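Local coordinates for protein ERPC (Borrelia burgdorferi, PDB 4BXM) that sits on the outer surface of the Lyme disease spirochaete as a lipoprotein and probably binds the host complement regulator factor H, at residues D40-K45 against G53-K58; F72-S77 against G90-S95; F125-F130 against E144-L149. All blocks are in the same frame, centred on the assembly; numbering follows the deposited sequence.

Contact 1 (D40-K45 against G53-K58)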
ATOM      1  N   ASP A  40       1.611   8.391   4.646  1.00 27.01           N
ATOM      2  CA  ASP A  40       0.648   7.541   5.290  1.00 28.07           C
ATOM      3  C   ASP A  40      -0.145   6.663   4.323  1.00 27.49           C
ATOM      4  O   ASP A  40      -0.584   7.145   3.307  1.00 26.62           O
ATOM      5  CB  ASP A  40      -0.370   8.427   6.009  1.00 28.49           C
ATOM      6  CG  ASP A  40       0.209   9.054   7.296  1.00 33.82           C
ATOM      7  OD1 ASP A  40       1.253   8.575   7.800  1.00 35.37           O
ATOM      8  OD2 ASP A  40      -0.447   9.950   7.829  1.00 43.69           O
ATOM      9  N   LEU A  41      -0.406   5.417   4.731  1.00 25.99           N
ATOM     10  CA  LEU A  41      -1.381   4.578   4.081  1.00 24.87           C
ATOM     11  C   LEU A  41      -2.593   4.427   4.996  1.00 24.05           C
ATOM     12  O   LEU A  41      -2.505   3.895   6.092  1.00 22.69           O
ATOM     13  CB  LEU A  41      -0.807   3.199   3.673  1.00 24.60           C
ATOM     14  CG  LEU A  41      -1.736   2.311   2.824  1.00 26.16           C
ATOM     15  CD1 LEU A  41      -1.835   2.822   1.423  1.00 29.61           C
ATOM     16  CD2 LEU A  41      -1.234   0.875   2.762  1.00 27.07           C
ATOM     17  N   VAL A  42      -3.737   4.900   4.487  1.00 23.45           N
ATOM     18  CA  VAL A  42      -5.050   4.776   5.133  1.00 20.57           C
ATOM     19  C   VAL A  42      -5.754   3.505   4.589  1.00 22.50           C
ATOM     20  O   VAL A  42      -5.927   3.409   3.403  1.00 19.13           O
ATOM     21  CB  VAL A  42      -5.892   6.020   4.831  1.00 21.05           C
ATOM     22  CG1 VAL A  42      -7.258   5.973   5.530  1.00 24.61           C
ATOM     23  CG2 VAL A  42      -5.164   7.258   5.272  1.00 22.31           C
ATOM     24  N   VAL A  43      -6.118   2.554   5.469  1.00 18.48           N
ATOM     25  CA  VAL A  43      -6.770   1.341   5.148  1.00 21.16           C
ATOM     26  C   VAL A  43      -8.218   1.284   5.653  1.00 24.49           C
ATOM     27  O   VAL A  43      -8.413   1.403   6.871  1.00 23.67           O
ATOM     28  CB  VAL A  43      -5.979   0.197   5.764  1.00 19.91           C
ATOM     29  CG1 VAL A  43      -6.603  -1.115   5.296  1.00 22.09           C
ATOM     30  CG2 VAL A  43      -4.518   0.293   5.316  1.00 22.00           C
ATOM     31  N   ARG A  44      -9.223   1.175   4.753  1.00 22.62           N
ATOM     32  CA  ARG A  44     -10.650   1.285   5.139  1.00 21.13           C
ATOM     33  C   ARG A  44     -11.402   0.065   4.709  1.00 21.49           C
ATOM     34  O   ARG A  44     -11.387  -0.288   3.485  1.00 19.85           O
ATOM     35  CB  ARG A  44     -11.277   2.489   4.425  1.00 22.41           C
ATOM     36  CG  ARG A  44     -12.779   2.559   4.602  1.00 23.35           C
ATOM     37  CD  ARG A  44     -13.408   3.788   3.975  1.00 23.98           C
ATOM     38  NE  ARG A  44     -13.035   4.994   4.679  1.00 22.25           N
ATOM     39  CZ  ARG A  44     -13.743   6.107   4.744  1.00 24.06           C
ATOM     40  NH1 ARG A  44     -14.924   6.200   4.159  1.00 23.64           N
ATOM     41  NH2 ARG A  44     -13.327   7.077   5.561  1.00 24.72           N
ATOM     42  N   LYS A  45     -12.114  -0.543   5.652  1.00 20.27           N
ATOM     43  CA  LYS A  45     -13.048  -1.614   5.336  1.00 23.41           C
ATOM     44  C   LYS A  45     -14.379  -1.041   4.766  1.00 27.22           C
ATOM     45  O   LYS A  45     -15.077  -0.279   5.454  1.00 26.09           O
ATOM     46  CB  LYS A  45     -13.333  -2.516   6.542  1.00 22.69           C
ATOM     47  CG  LYS A  45     -14.301  -3.667   6.216  1.00 22.21           C
ATOM     48  CD  LYS A  45     -13.538  -4.784   5.476  1.00 22.99           C
ATOM     49  CE  LYS A  45     -14.447  -5.996   5.132  1.00 22.51           C
ATOM     50  NZ  LYS A  45     -15.354  -5.681   3.978  1.00 23.08           N
ATOM     51  N   GLY A  53      -5.764   4.310   0.703  1.00 24.51           N
ATOM     52  CA  GLY A  53      -5.455   5.608   0.170  1.00 23.12           C
ATOM     53  C   GLY A  53      -4.106   6.073   0.707  1.00 22.58           C
ATOM     54  O   GLY A  53      -3.658   5.697   1.773  1.00 27.27           O
ATOM     55  N   LEU A  54      -3.420   6.820  -0.102  1.00 22.98           N
ATOM     56  CA  LEU A  54      -2.136   7.315   0.248  1.00 26.53           C
ATOM     57  C   LEU A  54      -2.176   8.818   0.390  1.00 28.85           C
ATOM     58  O   LEU A  54      -2.697   9.491  -0.467  1.00 28.67           O
ATOM     59  CB  LEU A  54      -1.141   6.924  -0.839  1.00 28.32           C
ATOM     60  CG  LEU A  54       0.330   7.383  -0.815  1.00 31.47           C
ATOM     61  CD1 LEU A  54       1.112   6.652   0.258  1.00 30.54           C
ATOM     62  CD2 LEU A  54       1.002   7.045  -2.180  1.00 31.81           C
ATOM     63  N   ASN A  55      -1.622   9.291   1.479  1.00 31.60           N
ATOM     64  CA  ASN A  55      -1.463  10.680   1.832  1.00 32.81           C
ATOM     65  C   ASN A  55       0.017  10.950   1.888  1.00 33.54           C
ATOM     66  O   ASN A  55       0.724  10.333   2.620  1.00 34.64           O
ATOM     67  CB  ASN A  55      -2.075  10.933   3.185  1.00 33.03           C
ATOM     68  CG  ASN A  55      -3.565  10.919   3.152  1.00 38.35           C
ATOM     69  OD1 ASN A  55      -4.159  11.174   2.151  1.00 45.40           O
ATOM     70  ND2 ASN A  55      -4.155  10.592   4.231  1.00 36.48           N
ATOM     71  N   VAL A  56       0.479  11.862   1.072  1.00 37.09           N
ATOM     72  CA  VAL A  56       1.889  12.142   0.999  1.00 37.90           C
ATOM     73  C   VAL A  56       2.141  13.614   1.082  1.00 35.47           C
ATOM     74  O   VAL A  56       1.686  14.361   0.304  1.00 36.94           O
ATOM     75  CB  VAL A  56       2.525  11.616  -0.280  1.00 37.24           C
ATOM     76  CG1 VAL A  56       3.988  11.970  -0.339  1.00 37.01           C
ATOM     77  CG2 VAL A  56       2.384  10.129  -0.357  1.00 40.96           C
ATOM     78  N   GLY A  57       2.921  13.989   2.056  1.00 44.17           N
ATOM     79  CA  GLY A  57       3.373  15.337   2.176  1.00 45.21           C
ATOM     80  C   GLY A  57       2.516  16.317   2.911  1.00 46.41           C
ATOM     81  O   GLY A  57       1.408  16.090   3.261  1.00 46.38           O
ATOM     82  N   LYS A  58       3.150  17.447   3.086  1.00 58.34           N
ATOM     83  CA  LYS A  58       2.707  18.651   3.734  1.00 64.04           C
ATOM     84  C   LYS A  58       1.288  19.065   3.569  1.00 65.64           C
ATOM     85  O   LYS A  58       0.812  19.188   2.461  1.00 82.47           O
ATOM     86  CB  LYS A  58       3.582  19.794   3.183  1.00 60.19           C
ATOM     87  CG  LYS A  58       3.082  20.558   1.938  1.00 71.10           C
ATOM     88  CD  LYS A  58       2.819  19.688   0.731  1.00 74.45           C
ATOM     89  CE  LYS A  58       3.481  20.258  -0.493  1.00 77.99           C
ATOM     90  NZ  LYS A  58       2.513  20.457  -1.600  1.00 83.64           N
TER
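Asp40 and Val42 pair with Asn55 and Gly53 in antiparallel register, the strand axes 4.8 Å apart at closest and 154° between their directions. Each of the two hydrogen-bonded pairs closes a ring of two backbone bonds. Asp40 N reaches Asn55 O and Asn55 N returns to Asp40 O, the latter nearly straight at 175°. Val42 N gives to Gly53 O at 2.8 Å, and Gly53 N gives back to Val42 O. Between them lies the non-hydrogen-bonded pair Leu41 and Leu54. These are the facing strands of the beta hairpin 35-45 and 50-56, near the middle of the long antiparallel sheet of this Borrelia OspE-family protein. The two leucines share the inner face but do not meet each other. Each lays a methyl against a carbonyl of the opposite strand. With CG anti to the backbone N (chi1 -173°), Leu41 brings CD1 to 3.4 Å from Gly53 O, and Leu54 CD1 is 3.5 Å from Asp40 O. Both leucines pack on Phe71 of strand 67-74, which lies beside strand 50-56. On the other face Val42 and Asn55 cross obliquely, with Val42 CG2 3.6 Å from Asn55 ND2. The amide oxygen OD1 of Asn55 turns to Thr68 OG1. On this face, too, Asp40 CB lies 4.1 Å from Asn55 CB. Val42 also touches Glu21 and Thr23 of strand 21-29.

Contact 2 (F72-S77 against G90-S95)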
ATOM      1  N   PHE A  72      -4.790   1.557  -3.762  1.00 20.42           N
ATOM      2  CA  PHE A  72      -5.408   0.390  -4.398  1.00 22.37           C
ATOM      3  C   PHE A  72      -6.655  -0.014  -3.686  1.00 22.02           C
ATOM      4  O   PHE A  72      -6.873   0.383  -2.509  1.00 20.52           O
ATOM      5  CB  PHE A  72      -4.450  -0.826  -4.482  1.00 22.13           C
ATOM      6  CG  PHE A  72      -3.964  -1.410  -3.148  1.00 18.31           C
ATOM      7  CD1 PHE A  72      -4.802  -2.165  -2.336  1.00 20.35           C
ATOM      8  CD2 PHE A  72      -2.655  -1.302  -2.777  1.00 17.58           C
ATOM      9  CE1 PHE A  72      -4.350  -2.655  -1.144  1.00 18.25           C
ATOM     10  CE2 PHE A  72      -2.154  -1.862  -1.636  1.00 17.29           C
ATOM     11  CZ  PHE A  72      -2.991  -2.575  -0.823  1.00 19.68           C
ATOM     12  N   SER A  73      -7.411  -0.897  -4.329  1.00 21.90           N
ATOM     13  CA  SER A  73      -8.561  -1.444  -3.680  1.00 20.67           C
ATOM     14  C   SER A  73      -8.723  -2.898  -4.039  1.00 20.83           C
ATOM     15  O   SER A  73      -8.143  -3.392  -5.019  1.00 19.97           O
ATOM     16  CB  SER A  73      -9.808  -0.557  -4.039  1.00 23.00           C
ATOM     17  OG  SER A  73     -10.034  -0.772  -5.387  1.00 34.80           O
ATOM     18  N   LEU A  74      -9.538  -3.608  -3.281  1.00 19.15           N
ATOM     19  CA  LEU A  74      -9.761  -5.036  -3.537  1.00 20.53           C
ATOM     20  C   LEU A  74     -11.180  -5.365  -3.100  1.00 21.27           C
ATOM     21  O   LEU A  74     -11.741  -4.742  -2.195  1.00 20.34           O
ATOM     22  CB  LEU A  74      -8.756  -5.913  -2.730  1.00 21.62           C
ATOM     23  CG  LEU A  74      -8.672  -5.675  -1.204  1.00 21.20           C
ATOM     24  CD1 LEU A  74      -9.023  -6.901  -0.390  1.00 22.77           C
ATOM     25  CD2 LEU A  74      -7.235  -5.217  -0.887  1.00 22.62           C
ATOM     26  N   GLU A  75     -11.714  -6.408  -3.645  1.00 22.27           N
ATOM     27  CA  GLU A  75     -13.068  -6.762  -3.378  1.00 24.56           C
ATOM     28  C   GLU A  75     -13.191  -7.747  -2.218  1.00 23.67           C
ATOM     29  O   GLU A  75     -12.188  -8.345  -1.747  1.00 24.86           O
ATOM     30  CB  GLU A  75     -13.696  -7.268  -4.720  1.00 27.02           C
ATOM     31  CG  GLU A  75     -13.429  -8.720  -5.019  1.00 32.03           C
ATOM     32  CD  GLU A  75     -14.200  -9.224  -6.266  1.00 37.92           C
ATOM     33  OE1 GLU A  75     -13.933  -8.685  -7.348  1.00 44.52           O
ATOM     34  OE2 GLU A  75     -15.084 -10.124  -6.147  1.00 41.98           O
ATOM     35  N   GLU A  76     -14.424  -8.009  -1.810  1.00 23.46           N
ATOM     36  CA  GLU A  76     -14.681  -8.771  -0.591  1.00 27.12           C
ATOM     37  C   GLU A  76     -14.044 -10.102  -0.582  1.00 24.43           C
ATOM     38  O   GLU A  76     -13.431 -10.516   0.426  1.00 25.92           O
ATOM     39  CB  GLU A  76     -16.217  -8.898  -0.308  1.00 27.85           C
ATOM     40  CG  GLU A  76     -16.565  -9.473   1.080  1.00 27.53           C
ATOM     41  CD  GLU A  76     -16.232  -8.509   2.245  1.00 31.18           C
ATOM     42  OE1 GLU A  76     -16.037  -7.263   2.070  1.00 29.68           O
ATOM     43  OE2 GLU A  76     -16.148  -8.991   3.387  1.00 34.61           O
ATOM     44  N   SER A  77     -14.156 -10.809  -1.692  1.00 24.62           N
ATOM     45  CA  SER A  77     -13.598 -12.141  -1.797  1.00 23.92           C
ATOM     46  C   SER A  77     -12.055 -12.187  -1.644  1.00 23.16           C
ATOM     47  O   SER A  77     -11.467 -13.271  -1.416  1.00 22.67           O
ATOM     48  CB  SER A  77     -13.973 -12.764  -3.180  1.00 26.27           C
ATOM     49  OG  SER A  77     -13.388 -11.966  -4.205  1.00 30.52           O
ATOM     50  N   GLY A  90       2.258 -13.348   1.777  1.00 25.07           N
ATOM     51  CA  GLY A  90       1.306 -14.112   0.937  1.00 23.76           C
ATOM     52  C   GLY A  90       0.970 -13.324  -0.309  1.00 25.07           C
ATOM     53  O   GLY A  90       1.779 -12.546  -0.763  1.00 22.23           O
ATOM     54  N   SER A  91      -0.279 -13.415  -0.794  1.00 25.05           N
ATOM     55  CA  SER A  91      -0.620 -12.684  -2.009  1.00 25.16           C
ATOM     56  C   SER A  91      -2.131 -12.350  -1.985  1.00 22.77           C
ATOM     57  O   SER A  91      -2.927 -13.005  -1.319  1.00 22.92           O
ATOM     58  CB  SER A  91      -0.204 -13.474  -3.286  1.00 23.35           C
ATOM     59  OG  SER A  91      -1.027 -14.628  -3.358  1.00 22.02           O
ATOM     60  N   PHE A  92      -2.486 -11.267  -2.655  1.00 22.21           N
ATOM     61  CA  PHE A  92      -3.903 -10.932  -2.879  1.00 21.87           C
ATOM     62  C   PHE A  92      -4.007 -10.205  -4.206  1.00 20.79           C
ATOM     63  O   PHE A  92      -3.043  -9.575  -4.712  1.00 26.25           O
ATOM     64  CB  PHE A  92      -4.524 -10.106  -1.709  1.00 21.87           C
ATOM     65  CG  PHE A  92      -3.810  -8.824  -1.475  1.00 21.55           C
ATOM     66  CD1 PHE A  92      -2.624  -8.802  -0.758  1.00 20.06           C
ATOM     67  CD2 PHE A  92      -4.252  -7.649  -2.076  1.00 22.76           C
ATOM     68  CE1 PHE A  92      -1.953  -7.619  -0.568  1.00 20.09           C
ATOM     69  CE2 PHE A  92      -3.545  -6.475  -1.938  1.00 21.36           C
ATOM     70  CZ  PHE A  92      -2.403  -6.462  -1.163  1.00 21.04           C
ATOM     71  N   LYS A  93      -5.202 -10.269  -4.765  1.00 22.32           N
ATOM     72  CA  LYS A  93      -5.550  -9.521  -5.971  1.00 23.55           C
ATOM     73  C   LYS A  93      -6.277  -8.205  -5.669  1.00 20.10           C
ATOM     74  O   LYS A  93      -7.339  -8.205  -5.071  1.00 19.56           O
ATOM     75  CB  LYS A  93      -6.389 -10.414  -6.900  1.00 26.91           C
ATOM     76  CG  LYS A  93      -6.220 -10.059  -8.380  1.00 32.50           C
ATOM     77  CD  LYS A  93      -7.276 -10.765  -9.234  1.00 35.88           C
ATOM     78  CE  LYS A  93      -8.613 -10.013  -9.147  1.00 42.17           C
ATOM     79  NZ  LYS A  93      -9.788 -10.860  -9.535  1.00 55.56           N
ATOM     80  N   THR A  94      -5.751  -7.104  -6.181  1.00 18.69           N
ATOM     81  CA  THR A  94      -6.479  -5.858  -6.200  1.00 18.37           C
ATOM     82  C   THR A  94      -7.475  -5.795  -7.361  1.00 20.96           C
ATOM     83  O   THR A  94      -7.258  -6.439  -8.393  1.00 21.34           O
ATOM     84  CB  THR A  94      -5.465  -4.723  -6.274  1.00 18.88           C
ATOM     85  OG1 THR A  94      -4.621  -4.813  -7.451  1.00 18.82           O
ATOM     86  CG2 THR A  94      -4.557  -4.854  -5.048  1.00 19.93           C
ATOM     87  N   SER A  95      -8.542  -5.009  -7.222  1.00 20.56           N
ATOM     88  CA  SER A  95      -9.489  -4.739  -8.311  1.00 19.51           C
ATOM     89  C   SER A  95      -8.911  -3.580  -9.074  1.00 21.59           C
ATOM     90  O   SER A  95      -8.823  -3.551 -10.322  1.00 19.40           O
ATOM     91  CB  SER A  95     -10.864  -4.393  -7.726  1.00 22.83           C
ATOM     92  OG  SER A  95     -10.662  -3.530  -6.600  1.00 25.14           O
TER
HETATM   93  O   HOH W   1      -9.790  -7.738  -5.549  1.00 20.72           O
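Phe72 and Phe92 meet through their outer ring atoms, CZ of Phe72 lying 3.9 Å from CZ of Phe92. The two side chains cross at about a right angle. Their ring planes are inclined at 46°, with centroids 5.7 Å apart, so the pair is oblique. Leu74 CD2 meets the CD2-CE2 side of the Phe92 ring, 4.0 Å from Phe92 CD2; Phe92 CE2 is also touched by Phe72 CE1. Thr94 crosses Phe72 and sets CG2 3.8 Å from Phe72 CD1, while its OG1 bonds to Lys113 O. Beside this apolar group runs a polar seam. Ser95 N donates to Ser73 O at 2.8 Å, the donor tilted 26° from the carbonyl plane. The hydroxyls Ser73 OG and Ser95 OG share a hydrogen bond of 3.1 Å. A water joins the backbones further along, accepting from Glu75 N and donating to Lys93 O. The strands are nearly perpendicular, at 88°, so this is no regular sheet pairing. The chain leaves strand 67-74, runs through helix 79-88 and comes back as strand 90-93. Phe82 of that helix packs on Phe72 and Leu74 and meets Phe92 edge to face. Phe92 also lies on Ile115 of strand 114-122, and Ser73 pairs by backbone with Leu96 of strand 96-97.

Contact 3 (F125-F130 against E144-L149)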
ATOM      1  N   PHE A 125      14.049  -4.177  12.358  1.00 52.84           N
ATOM      2  CA  PHE A 125      12.587  -4.285  12.483  1.00 45.36           C
ATOM      3  C   PHE A 125      11.966  -5.046  11.268  1.00 41.52           C
ATOM      4  O   PHE A 125      12.422  -4.906  10.140  1.00 33.21           O
ATOM      5  CB  PHE A 125      11.995  -2.897  12.612  1.00 50.81           C
ATOM      6  CG  PHE A 125      12.231  -2.274  13.954  1.00 61.65           C
ATOM      7  CD1 PHE A 125      13.421  -1.573  14.217  1.00 61.68           C
ATOM      8  CD2 PHE A 125      11.282  -2.405  14.971  1.00 63.41           C
ATOM      9  CE1 PHE A 125      13.649  -0.995  15.463  1.00 62.06           C
ATOM     10  CE2 PHE A 125      11.503  -1.831  16.218  1.00 64.51           C
ATOM     11  CZ  PHE A 125      12.690  -1.125  16.465  1.00 62.71           C
ATOM     12  N   GLU A 126      10.947  -5.846  11.518  1.00 40.42           N
ATOM     13  CA  GLU A 126      10.214  -6.579  10.484  1.00 40.11           C
ATOM     14  C   GLU A 126       9.200  -5.674   9.751  1.00 37.16           C
ATOM     15  O   GLU A 126       8.310  -5.056  10.360  1.00 30.37           O
ATOM     16  CB  GLU A 126       9.491  -7.755  11.123  1.00 40.03           C
ATOM     17  CG  GLU A 126      10.425  -8.735  11.786  1.00 45.72           C
ATOM     18  CD  GLU A 126       9.755 -10.080  12.038  1.00 48.38           C
ATOM     19  OE1 GLU A 126       8.822 -10.175  12.869  1.00 51.07           O
ATOM     20  OE2 GLU A 126      10.136 -11.063  11.391  1.00 49.51           O
ATOM     21  N   TYR A 127       9.382  -5.538   8.443  1.00 37.94           N
ATOM     22  CA  TYR A 127       8.413  -4.851   7.595  1.00 35.00           C
ATOM     23  C   TYR A 127       7.730  -5.836   6.614  1.00 35.82           C
ATOM     24  O   TYR A 127       8.288  -6.877   6.260  1.00 29.06           O
ATOM     25  CB  TYR A 127       9.091  -3.777   6.822  1.00 33.79           C
ATOM     26  CG  TYR A 127       9.632  -2.674   7.646  1.00 36.70           C
ATOM     27  CD1 TYR A 127      10.782  -2.850   8.406  1.00 38.35           C
ATOM     28  CD2 TYR A 127       9.031  -1.435   7.642  1.00 37.94           C
ATOM     29  CE1 TYR A 127      11.315  -1.821   9.157  1.00 38.62           C
ATOM     30  CE2 TYR A 127       9.538  -0.385   8.392  1.00 39.01           C
ATOM     31  CZ  TYR A 127      10.680  -0.600   9.148  1.00 40.60           C
ATOM     32  OH  TYR A 127      11.142   0.442   9.863  1.00 45.96           O
ATOM     33  N   ILE A 128       6.522  -5.470   6.176  1.00 28.43           N
ATOM     34  CA  ILE A 128       5.843  -6.172   5.091  1.00 25.73           C
ATOM     35  C   ILE A 128       6.311  -5.440   3.929  1.00 24.63           C
ATOM     36  O   ILE A 128       6.317  -4.197   3.972  1.00 26.82           O
ATOM     37  CB  ILE A 128       4.314  -6.072   5.186  1.00 25.69           C
ATOM     38  CG1 ILE A 128       3.770  -7.065   6.225  1.00 26.84           C
ATOM     39  CG2 ILE A 128       3.618  -6.385   3.858  1.00 24.17           C
ATOM     40  CD1 ILE A 128       3.738  -8.517   5.780  1.00 26.68           C
ATOM     41  N   THR A 129       6.821  -6.157   2.908  1.00 21.97           N
ATOM     42  CA  THR A 129       7.289  -5.414   1.706  1.00 22.99           C
ATOM     43  C   THR A 129       6.538  -5.884   0.535  1.00 21.67           C
ATOM     44  O   THR A 129       6.155  -7.045   0.508  1.00 20.84           O
ATOM     45  CB  THR A 129       8.753  -5.669   1.313  1.00 23.22           C
ATOM     46  OG1 THR A 129       8.879  -7.092   1.146  1.00 25.07           O
ATOM     47  CG2 THR A 129       9.669  -5.127   2.434  1.00 24.41           C
ATOM     48  N   PHE A 130       6.396  -5.026  -0.458  1.00 22.84           N
ATOM     49  CA  PHE A 130       5.790  -5.538  -1.691  1.00 25.27           C
ATOM     50  C   PHE A 130       6.201  -4.694  -2.848  1.00 25.28           C
ATOM     51  O   PHE A 130       6.490  -3.481  -2.720  1.00 24.07           O
ATOM     52  CB  PHE A 130       4.219  -5.639  -1.608  1.00 27.57           C
ATOM     53  CG  PHE A 130       3.520  -4.336  -1.260  1.00 26.58           C
ATOM     54  CD1 PHE A 130       3.439  -3.910   0.068  1.00 29.80           C
ATOM     55  CD2 PHE A 130       2.996  -3.519  -2.222  1.00 28.38           C
ATOM     56  CE1 PHE A 130       2.801  -2.730   0.418  1.00 26.47           C
ATOM     57  CE2 PHE A 130       2.353  -2.301  -1.880  1.00 27.18           C
ATOM     58  CZ  PHE A 130       2.264  -1.905  -0.560  1.00 28.80           C
ATOM     59  N   GLU A 144       9.151  -0.425  -4.791  1.00 35.25           N
ATOM     60  CA  GLU A 144       8.923  -1.395  -3.747  1.00 30.34           C
ATOM     61  C   GLU A 144       8.445  -0.644  -2.515  1.00 31.88           C
ATOM     62  O   GLU A 144       8.881   0.481  -2.265  1.00 29.18           O
ATOM     63  CB  GLU A 144      10.192  -2.175  -3.458  1.00 31.94           C
ATOM     64  CG  GLU A 144       9.980  -3.407  -2.574  1.00 34.98           C
ATOM     65  CD  GLU A 144      11.279  -4.058  -2.118  1.00 40.78           C
ATOM     66  OE1 GLU A 144      12.307  -3.801  -2.790  1.00 40.77           O
ATOM     67  OE2 GLU A 144      11.279  -4.833  -1.106  1.00 38.76           O
ATOM     68  N   TYR A 145       7.565  -1.253  -1.737  1.00 26.18           N
ATOM     69  CA  TYR A 145       6.966  -0.550  -0.629  1.00 26.29           C
ATOM     70  C   TYR A 145       7.242  -1.356   0.614  1.00 27.14           C
ATOM     71  O   TYR A 145       7.332  -2.559   0.546  1.00 27.83           O
ATOM     72  CB  TYR A 145       5.429  -0.312  -0.782  1.00 23.93           C
ATOM     73  CG  TYR A 145       5.083   0.696  -1.830  1.00 25.29           C
ATOM     74  CD1 TYR A 145       5.064   2.046  -1.531  1.00 24.51           C
ATOM     75  CD2 TYR A 145       4.762   0.318  -3.109  1.00 23.80           C
ATOM     76  CE1 TYR A 145       4.792   2.995  -2.502  1.00 25.24           C
ATOM     77  CE2 TYR A 145       4.422   1.247  -4.054  1.00 22.83           C
ATOM     78  CZ  TYR A 145       4.432   2.592  -3.754  1.00 23.02           C
ATOM     79  OH  TYR A 145       4.182   3.584  -4.690  1.00 22.93           O
ATOM     80  N   ALA A 146       7.302  -0.672   1.760  1.00 29.01           N
ATOM     81  CA  ALA A 146       7.368  -1.351   3.069  1.00 30.46           C
ATOM     82  C   ALA A 146       6.588  -0.653   4.161  1.00 27.31           C
ATOM     83  O   ALA A 146       6.449   0.595   4.207  1.00 26.76           O
ATOM     84  CB  ALA A 146       8.818  -1.559   3.501  1.00 31.30           C
ATOM     85  N   ILE A 147       6.054  -1.488   5.027  1.00 26.65           N
ATOM     86  CA  ILE A 147       5.195  -1.038   6.123  1.00 28.46           C
ATOM     87  C   ILE A 147       5.543  -1.854   7.346  1.00 24.55           C
ATOM     88  O   ILE A 147       5.598  -3.074   7.290  1.00 25.41           O
ATOM     89  CB  ILE A 147       3.676  -1.306   5.863  1.00 25.31           C
ATOM     90  CG1 ILE A 147       3.178  -0.444   4.726  1.00 28.65           C
ATOM     91  CG2 ILE A 147       2.908  -1.010   7.130  1.00 29.50           C
ATOM     92  CD1 ILE A 147       1.920  -0.899   4.007  1.00 29.28           C
ATOM     93  N   LEU A 148       5.635  -1.214   8.494  1.00 25.45           N
ATOM     94  CA  LEU A 148       5.959  -1.966   9.696  1.00 27.02           C
ATOM     95  C   LEU A 148       4.999  -3.109  10.016  1.00 24.91           C
ATOM     96  O   LEU A 148       3.797  -2.984  10.092  1.00 26.25           O
ATOM     97  CB  LEU A 148       6.084  -0.997  10.900  1.00 32.18           C
ATOM     98  CG  LEU A 148       6.801  -1.496  12.147  1.00 39.15           C
ATOM     99  CD1 LEU A 148       8.267  -1.849  11.846  1.00 41.82           C
ATOM    100  CD2 LEU A 148       6.724  -0.391  13.200  1.00 38.28           C
ATOM    101  N   LEU A 149       5.548  -4.268  10.229  1.00 26.35           N
ATOM    102  CA  LEU A 149       4.747  -5.452  10.394  1.00 29.56           C
ATOM    103  C   LEU A 149       3.852  -5.393  11.619  1.00 35.31           C
ATOM    104  O   LEU A 149       2.697  -5.876  11.585  1.00 26.05           O
ATOM    105  CB  LEU A 149       5.657  -6.683  10.453  1.00 31.91           C
ATOM    106  CG  LEU A 149       4.914  -7.960  10.860  1.00 32.70           C
ATOM    107  CD1 LEU A 149       3.831  -8.345   9.874  1.00 32.63           C
ATOM    108  CD2 LEU A 149       5.941  -9.053  10.984  1.00 33.50           C
TER
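Five backbone hydrogen bonds join Glu126, Ile128 and Phe130 to Tyr145, Ile147 and Leu149. Phe130 and Tyr145 exchange two, the shorter being Tyr145 N to Phe130 O at 2.7 Å. Ile128 and Ile147 exchange two more, with Ile128 N to Ile147 O close to straight at 167°. The fifth runs from Leu149 N to Glu126 O at 2.9 Å. It falls where strand 142-148 gives way to helix 149-156, with Leu148 at the N-cap position. The strands form an antiparallel beta hairpin, 125-134 with 142-148. Between the bonded pairs, Thr129 faces Ala146, and Thr129 CG2 rests on Ala146 CB. Thr129 OG1 bonds to Glu120 of the next strand. On the opposite face, Tyr145 CB sits over one face of the Phe130 ring, 3.8 Å from its centroid, offset toward the rim. The two rings are near parallel but slid apart and barely overlap. Ile147 CD1 touches the Phe130 ring at its edge. Tyr145 carries its hydroxyl away to Glu103 and meets Phe71 edge to face. Toward the helix, Leu148 CD1 lies over a face of the Tyr127 ring, 3.9 Å from the centroid. The same methyl touches Phe125 CB. Leu149 lies alongside Glu126, pointing the same way, with CD2 3.6 Å from Glu126 OE1. Its other methyl, CD1, meets Ile128 CG1 at 3.9 Å. Both Ile128 and Ile147 reach Leu152 of the helix. The chemistry is therefore a backbone network with an apolar, aromatic face on one side and a more mixed face, Thr129 and Ala146, on the other. The bond to Leu149 N also ties the first turn of the C-terminal helix to the hairpin.

All three contacts reach the same sheet. Contacts 1 and 3 pair neighbouring strands as hairpins, while contact 2 joins two strands that are not neighbours and run nearly perpendicular. Buried residues predominate in contact 3, make up half of those touching in contact 2, and are just the two leucines in contact 1. Contact 3 buries 679 Å², against 297 Å² and 312 Å² for contacts 1 and 2. Contact 1 rests mainly on backbone bonds, while contact 2 combines an aromatic cluster with serine hydroxyls and a water. Contacts 1 and 3 meet where Leu41 CD2 is 3.8 Å from Ile147 CD1. The Lys45 to Glu76 salt bridge joins contacts 1 and 2. Contacts 2 and 3 do not touch.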